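Aminoglycoside phosphotransferase (Alicyclobacillus acidocaldarius subsp. acidocaldarius, PDB 4PDY) probably transfers a phosphate group, as a member of the aminoglycoside phosphotransferase family with its protein-kinase-like fold, though its own substrate is not established. Local coordinates at residues 258-263 / 293-298; 95-98 / 103-106. All coordinates share one frame; numbering follows the deposited sequence. Where two conformers were deposited one is given.

The two contacts sample the two lobes of a kinase-like fold and lie on opposite sides of the chain's centre, with their own centres about 34 Å apart and nearest atoms about 16 Å apart. Contact 2 closes first along the chain, joining residues 95-98 to strand 103-109 in the antiparallel sheet of the N-terminal lobe. Contact 1 opens much later and joins helix 252-266 to helix 289-300 in the helical C-terminal lobe. They share no helix, strand or sheet, and each belongs to the internal build of its lobe. A bound histidine, lined by Ala56, residues of 110-115, Leu232 and Ile242, lies where the lobes meet, probably near the nucleotide site of relatives.

Contact 1: residues 258-263 / 293-298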
ATOM      1  N   HIS A 258      -1.957  -1.227  -6.371  1.00 10.35           N
ATOM      2  CA  HIS A 258      -2.327  -0.488  -5.147  1.00 10.40           C
ATOM      3  C   HIS A 258      -2.046   1.021  -5.255  1.00 10.40           C
ATOM      4  O   HIS A 258      -2.919   1.816  -4.920  1.00 10.58           O
ATOM      5  CB  HIS A 258      -1.668  -1.112  -3.909  1.00 11.80           C
ATOM      6  CG  HIS A 258      -2.077  -2.540  -3.668  1.00 15.17           C
ATOM      7  ND1 HIS A 258      -1.265  -3.441  -3.022  1.00 17.13           N
ATOM      8  CD2 HIS A 258      -3.183  -3.229  -4.037  1.00 18.45           C
ATOM      9  CE1 HIS A 258      -1.868  -4.617  -2.960  1.00 18.75           C
ATOM     10  NE2 HIS A 258      -3.045  -4.507  -3.552  1.00 20.51           N
ATOM     11  N   LEU A 259      -0.903   1.377  -5.811  1.00  9.55           N
ATOM     12  CA  LEU A 259      -0.618   2.776  -6.102  1.00  9.53           C
ATOM     13  C   LEU A 259      -1.646   3.349  -7.064  1.00 10.87           C
ATOM     14  O   LEU A 259      -2.185   4.442  -6.855  1.00 10.52           O
ATOM     15  CB  LEU A 259       0.780   2.926  -6.675  1.00 10.40           C
ATOM     16  CG  LEU A 259       1.160   4.365  -7.063  1.00  9.48           C
ATOM     17  CD1 LEU A 259       1.098   5.346  -5.887  1.00 10.06           C
ATOM     18  CD2 LEU A 259       2.539   4.373  -7.661  1.00 10.99           C
ATOM     19  N   LEU A 260      -1.936   2.604  -8.138  1.00  9.98           N
ATOM     20  CA  LEU A 260      -2.878   3.105  -9.109  1.00  9.94           C
ATOM     21  C   LEU A 260      -4.268   3.305  -8.517  1.00  8.95           C
ATOM     22  O   LEU A 260      -4.943   4.283  -8.809  1.00 10.38           O
ATOM     23  CB  LEU A 260      -2.942   2.158 -10.321  1.00  9.85           C
ATOM     24  CG  LEU A 260      -1.749   2.211 -11.272  1.00 11.55           C
ATOM     25  CD1 LEU A 260      -1.661   0.977 -12.159  1.00 11.79           C
ATOM     26  CD2 LEU A 260      -1.817   3.442 -12.172  1.00 12.31           C
ATOM     27  N   ARG A 261      -4.747   2.343  -7.739  1.00  9.51           N
ATOM     28  CA  ARG A 261      -6.104   2.454  -7.254  1.00 10.51           C
ATOM     29  C   ARG A 261      -6.236   3.684  -6.348  1.00 10.89           C
ATOM     30  O   ARG A 261      -7.185   4.440  -6.444  1.00 11.77           O
ATOM     31  CB  ARG A 261      -6.592   1.181  -6.544  1.00 11.02           C
ATOM     32  CG  ARG A 261      -8.105   1.181  -6.493  1.00 12.82           C
ATOM     33  CD  ARG A 261      -8.734   0.212  -5.517  1.00 14.20           C
ATOM     34  NE  ARG A 261      -8.371  -1.191  -5.643  1.00 14.22           N
ATOM     35  CZ  ARG A 261      -8.856  -2.095  -6.518  1.00 16.67           C
ATOM     36  NH1 ARG A 261      -9.750  -1.785  -7.451  1.00 15.25           N
ATOM     37  NH2 ARG A 261      -8.443  -3.347  -6.413  1.00 18.51           N
ATOM     38  N   ARG A 262      -5.287   3.829  -5.457  1.00 11.99           N
ATOM     39  CA  ARG A 262      -5.334   4.970  -4.530  1.00 11.48           C
ATOM     40  C   ARG A 262      -5.240   6.298  -5.268  1.00 11.10           C
ATOM     41  O   ARG A 262      -5.984   7.250  -4.969  1.00 14.80           O
ATOM     42  CB  ARG A 262      -4.211   4.836  -3.504  1.00 13.46           C
ATOM     43  CG  ARG A 262      -4.488   3.736  -2.483  1.00 18.59           C
ATOM     44  CD  ARG A 262      -3.456   3.639  -1.365  1.00 25.28           C
ATOM     45  NE  ARG A 262      -3.812   2.560  -0.428  1.00 29.11           N
ATOM     46  CZ  ARG A 262      -3.154   1.403  -0.267  1.00 31.81           C
ATOM     47  NH1 ARG A 262      -2.037   1.115  -0.942  1.00 24.21           N
ATOM     48  NH2 ARG A 262      -3.613   0.516   0.612  1.00 37.00           N
ATOM     49  N   SER A 263      -4.314   6.371  -6.216  0.50 11.08           N
ATOM     50  CA  SER A 263      -4.117   7.591  -6.995  0.50 12.06           C
ATOM     51  C   SER A 263      -5.372   7.902  -7.801  0.50 12.94           C
ATOM     52  O   SER A 263      -5.952   8.996  -7.695  0.50 13.01           O
ATOM     53  CB  SER A 263      -2.924   7.458  -7.940  0.50 13.30           C
ATOM     54  OG  SER A 263      -1.724   7.154  -7.249  0.50 13.31           O
ATOM     55  N   ARG A 293      -2.159  -6.896 -17.639  1.00 11.86           N
ATOM     56  CA  ARG A 293      -3.438  -7.598 -17.458  1.00 13.29           C
ATOM     57  C   ARG A 293      -3.687  -7.976 -16.000  1.00 10.69           C
ATOM     58  O   ARG A 293      -4.822  -7.927 -15.539  1.00 12.39           O
ATOM     59  CB  ARG A 293      -3.527  -8.812 -18.380  1.00 15.05           C
ATOM     60  CG  ARG A 293      -3.325  -8.417 -19.827  1.00 18.38           C
ATOM     61  CD  ARG A 293      -4.457  -8.787 -20.735  1.00 24.08           C
ATOM     62  NE  ARG A 293      -4.784 -10.200 -20.668  1.00 22.36           N
ATOM     63  CZ  ARG A 293      -6.000 -10.691 -20.870  1.00 27.49           C
ATOM     64  NH1 ARG A 293      -6.197 -11.993 -20.768  1.00 27.95           N
ATOM     65  NH2 ARG A 293      -7.020  -9.888 -21.178  1.00 28.91           N
ATOM     66  N   ALA A 294      -2.633  -8.367 -15.285  1.00 11.62           N
ATOM     67  CA  ALA A 294      -2.756  -8.616 -13.848  1.00 12.51           C
ATOM     68  C   ALA A 294      -3.188  -7.348 -13.093  1.00 11.26           C
ATOM     69  O   ALA A 294      -4.038  -7.398 -12.215  1.00 12.86           O
ATOM     70  CB  ALA A 294      -1.454  -9.143 -13.282  1.00 12.44           C
ATOM     71  N   VAL A 295      -2.585  -6.210 -13.444  1.00 10.88           N
ATOM     72  CA  VAL A 295      -2.969  -4.931 -12.857  1.00 10.49           C
ATOM     73  C   VAL A 295      -4.435  -4.625 -13.199  1.00 10.88           C
ATOM     74  O   VAL A 295      -5.196  -4.216 -12.336  1.00 12.60           O
ATOM     75  CB  VAL A 295      -2.033  -3.802 -13.342  1.00 12.03           C
ATOM     76  CG1 VAL A 295      -2.601  -2.447 -12.965  1.00 12.59           C
ATOM     77  CG2 VAL A 295      -0.638  -3.967 -12.765  1.00 11.48           C
ATOM     78  N   GLU A 296      -4.846  -4.861 -14.457  1.00 11.52           N
ATOM     79  CA  GLU A 296      -6.233  -4.640 -14.807  1.00 11.67           C
ATOM     80  C   GLU A 296      -7.195  -5.520 -13.993  1.00 12.36           C
ATOM     81  O   GLU A 296      -8.279  -5.071 -13.612  1.00 13.45           O
ATOM     82  CB  GLU A 296      -6.467  -4.943 -16.281  1.00 13.03           C
ATOM     83  CG  GLU A 296      -5.829  -3.953 -17.238  1.00 15.44           C
ATOM     84  CD  GLU A 296      -6.148  -4.303 -18.676  1.00 18.38           C
ATOM     85  OE1 GLU A 296      -5.597  -5.300 -19.204  1.00 22.89           O
ATOM     86  OE2 GLU A 296      -6.972  -3.582 -19.262  1.00 21.20           O
ATOM     87  N   ALA A 297      -6.814  -6.775 -13.761  1.00 12.03           N
ATOM     88  CA  ALA A 297      -7.656  -7.676 -12.977  1.00 13.84           C
ATOM     89  C   ALA A 297      -7.933  -7.096 -11.591  1.00 13.01           C
ATOM     90  O   ALA A 297      -9.070  -7.096 -11.083  1.00 13.48           O
ATOM     91  CB  ALA A 297      -6.994  -9.042 -12.829  1.00 14.62           C
ATOM     92  N   ILE A 298      -6.874  -6.560 -10.990  1.00 12.38           N
ATOM     93  CA  ILE A 298      -7.002  -5.995  -9.665  1.00 11.54           C
ATOM     94  C   ILE A 298      -7.848  -4.711  -9.714  1.00 11.79           C
ATOM     95  O   ILE A 298      -8.785  -4.560  -8.936  1.00 12.50           O
ATOM     96  CB  ILE A 298      -5.614  -5.722  -9.048  1.00 12.22           C
ATOM     97  CG1 ILE A 298      -4.867  -7.023  -8.780  1.00 13.48           C
ATOM     98  CG2 ILE A 298      -5.735  -4.952  -7.734  1.00 12.79           C
ATOM     99  CD1 ILE A 298      -3.373  -6.862  -8.694  1.00 16.24           C
TER
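Arg261 reaches from helix 252-266 to the backbone carbonyl of Ile298 on helix 289-300, and this is the polar link between the two segments. Its CB and CG leave the helix with CG anti to the backbone N (chi1 -161°), and neither of these carbons nor CD comes close to the other segment. The chain then bends at chi3 (-55°), swinging the guanidinium across to Ile298. There CZ lies 3.5 Å from Ile298 O, while NH2 makes the main hydrogen bond to that oxygen at 2.8 Å, with an N-H...O angle of 142°. NH1 adds a weak bond to the same oxygen at 3.3 Å. The carbonyl oxygen thus sits at the edge of the guanidinium, somewhat tilted from its plane; seen from the carbonyl, NH2 stands well above the peptide plane. NH2 also rests 3.4 Å from Ile298 CG2, so the methyl branch lies beside the charged tip. NH1 has a further weak hydrogen bond to Phe301 O, and a thiocyanate ion, probably from the crystallisation liquor, lies near the side chain.

Deeper in, Leu260 meets Val295 through one methyl each, CD1 to CG1 at 3.6 Å, the two side chains crossing at about a right angle. Leu260 also packs on Ala274, Cys277 and Phe278 of helix 271-284. From the other segment, Ile298 touches Phe203 of helix 189-203, and Glu296 lies against Leu342 and Val346 of helix 319-347, which places the pair inside the helical bundle of the C-terminal lobe.

Contact 2: residues 95-98 / 103-106; sequences APYV and FTYY
Val98 O accepts the amide hydrogen of Tyr105 in a nearly straight bond, N to O 2.8 Å with an N-H...O angle of 175°, and the donor lies in the carbonyl plane. The return bond runs from Val98 N to Tyr105 O, also 2.8 Å, making Val98 and Tyr105 a hydrogen-bonded antiparallel pair. Thr104 CA adds a CH...O contact to Val98 O at 3.6 Å. The same oxygen lies at the edge of the Tyr105 ring, with CD2 3.6 Å away.

The side chains of Val98 and Tyr105 lie on one face of the sheet, their CB atoms 4.4 Å apart, and both touch Val27 of helix 25-28; Tyr105 OH bonds to Arg59. Just before the pair, Tyr97 sets its CB 3.8 Å from Thr104 CG2. With CG lodged between the backbone N and the carbonyl carbon (chi1 61°), the Tyr97 ring leans obliquely past that methyl. Tyr97 OH bonds to Arg68 of helix 64-79, and Thr104 OG1 to Ile62 O and Arg99.

Strand 103-109 also pairs with strand 54-60 through Thr104 with Ser60 and Tyr106 with Lys58, while Tyr106 OH bonds to Glu245. The short connection between 98-100 and 103-109 makes this a beta hairpin in the N-terminal lobe, its second strand running into the 110-115 segment of the histidine pocket, consistent with the strand that leads into the inter-lobe hinge in kinase-like folds.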
ATOM      1  N   ALA A  95      22.934  -3.698  17.574  1.00 15.39           N
ATOM      2  CA  ALA A  95      21.677  -4.382  17.264  1.00 15.45           C
ATOM      3  C   ALA A  95      20.793  -3.470  16.427  1.00 12.77           C
ATOM      4  O   ALA A  95      20.815  -2.255  16.603  1.00 11.83           O
ATOM      5  CB  ALA A  95      20.946  -4.773  18.528  1.00 16.92           C
ATOM      6  N   PRO A  96      20.011  -4.039  15.499  1.00 13.11           N
ATOM      7  CA  PRO A  96      19.138  -3.198  14.663  1.00 12.65           C
ATOM      8  C   PRO A  96      17.787  -2.815  15.296  1.00 11.10           C
ATOM      9  O   PRO A  96      17.017  -2.085  14.696  1.00 10.71           O
ATOM     10  CB  PRO A  96      18.928  -4.069  13.417  1.00 15.32           C
ATOM     11  CG  PRO A  96      19.031  -5.446  13.953  1.00 16.85           C
ATOM     12  CD  PRO A  96      20.046  -5.438  15.036  1.00 16.12           C
ATOM     13  N   TYR A  97      17.512  -3.316  16.501  1.00  9.96           N
ATOM     14  CA  TYR A  97      16.275  -3.025  17.217  1.00  9.74           C
ATOM     15  C   TYR A  97      16.562  -3.120  18.700  1.00  9.81           C
ATOM     16  O   TYR A  97      17.611  -3.631  19.087  1.00 10.28           O
ATOM     17  CB  TYR A  97      15.174  -4.048  16.818  1.00 10.28           C
ATOM     18  CG  TYR A  97      15.561  -5.471  17.172  1.00 10.97           C
ATOM     19  CD1 TYR A  97      15.444  -5.961  18.456  1.00 12.44           C
ATOM     20  CD2 TYR A  97      16.150  -6.275  16.234  1.00 12.57           C
ATOM     21  CE1 TYR A  97      15.862  -7.226  18.787  1.00 14.47           C
ATOM     22  CE2 TYR A  97      16.566  -7.563  16.541  1.00 15.43           C
ATOM     23  CZ  TYR A  97      16.436  -8.024  17.825  1.00 14.99           C
ATOM     24  OH  TYR A  97      16.852  -9.281  18.153  1.00 20.27           O
ATOM     25  N   VAL A  98      15.579  -2.689  19.486  1.00  8.85           N
ATOM     26  CA  VAL A  98      15.524  -2.944  20.917  1.00  9.97           C
ATOM     27  C   VAL A  98      14.205  -3.680  21.169  1.00  9.68           C
ATOM     28  O   VAL A  98      13.160  -3.223  20.736  1.00 10.56           O
ATOM     29  CB  VAL A  98      15.559  -1.646  21.767  1.00 10.40           C
ATOM     30  CG1 VAL A  98      15.418  -1.939  23.247  1.00 10.85           C
ATOM     31  CG2 VAL A  98      16.839  -0.890  21.519  1.00 10.22           C
ATOM     32  N   PHE A 103       7.391  -5.116  22.809  1.00 11.80           N
ATOM     33  CA  PHE A 103       7.484  -4.360  21.556  1.00 11.50           C
ATOM     34  C   PHE A 103       8.890  -4.436  20.968  1.00  9.43           C
ATOM     35  O   PHE A 103       9.865  -4.580  21.696  1.00 10.55           O
ATOM     36  CB  PHE A 103       7.157  -2.879  21.782  1.00 11.56           C
ATOM     37  CG  PHE A 103       5.720  -2.606  22.139  1.00 12.97           C
ATOM     38  CD1 PHE A 103       4.698  -2.851  21.226  1.00 13.21           C
ATOM     39  CD2 PHE A 103       5.385  -2.108  23.384  1.00 13.67           C
ATOM     40  CE1 PHE A 103       3.386  -2.575  21.553  1.00 15.72           C
ATOM     41  CE2 PHE A 103       4.083  -1.812  23.710  1.00 14.12           C
ATOM     42  CZ  PHE A 103       3.072  -2.052  22.804  1.00 15.34           C
ATOM     43  N   THR A 104       8.962  -4.323  19.646  1.00  9.91           N
ATOM     44  CA  THR A 104      10.214  -4.227  18.929  1.00 10.08           C
ATOM     45  C   THR A 104      10.339  -2.777  18.470  1.00 10.84           C
ATOM     46  O   THR A 104       9.517  -2.288  17.724  1.00 12.39           O
ATOM     47  CB  THR A 104      10.223  -5.172  17.697  1.00 11.13           C
ATOM     48  OG1 THR A 104      10.035  -6.521  18.145  1.00 12.61           O
ATOM     49  CG2 THR A 104      11.512  -5.054  16.889  1.00 12.11           C
ATOM     50  N   TYR A 105      11.364  -2.090  18.952  1.00  9.96           N
ATOM     51  CA  TYR A 105      11.635  -0.711  18.574  1.00 10.09           C
ATOM     52  C   TYR A 105      12.764  -0.662  17.570  1.00  8.62           C
ATOM     53  O   TYR A 105      13.779  -1.327  17.748  1.00  9.55           O
ATOM     54  CB  TYR A 105      12.034   0.084  19.818  1.00 10.62           C
ATOM     55  CG  TYR A 105      10.943   0.191  20.858  1.00  9.58           C
ATOM     56  CD1 TYR A 105       9.975   1.190  20.774  1.00 10.57           C
ATOM     57  CD2 TYR A 105      10.857  -0.719  21.898  1.00 10.53           C
ATOM     58  CE1 TYR A 105       8.981   1.300  21.720  1.00 12.62           C
ATOM     59  CE2 TYR A 105       9.842  -0.634  22.836  1.00 10.14           C
ATOM     60  CZ  TYR A 105       8.893   0.356  22.733  1.00 11.16           C
ATOM     61  OH  TYR A 105       7.915   0.491  23.690  1.00 12.83           O
ATOM     62  N   TYR A 106      12.602   0.172  16.552  1.00  9.84           N
ATOM     63  CA  TYR A 106      13.713   0.445  15.645  1.00  9.59           C
ATOM     64  C   TYR A 106      13.700   1.892  15.228  1.00  8.75           C
ATOM     65  O   TYR A 106      12.660   2.531  15.255  1.00  9.67           O
ATOM     66  CB  TYR A 106      13.713  -0.527  14.434  1.00  9.64           C
ATOM     67  CG  TYR A 106      12.523  -0.419  13.523  1.00 10.42           C
ATOM     68  CD1 TYR A 106      12.513   0.471  12.470  1.00 10.37           C
ATOM     69  CD2 TYR A 106      11.426  -1.264  13.671  1.00 10.33           C
ATOM     70  CE1 TYR A 106      11.429   0.610  11.633  1.00 10.03           C
ATOM     71  CE2 TYR A 106      10.332  -1.138  12.825  1.00 11.08           C
ATOM     72  CZ  TYR A 106      10.341  -0.215  11.791  1.00 11.08           C
ATOM     73  OH  TYR A 106       9.271  -0.077  10.927  1.00 13.13           O
TER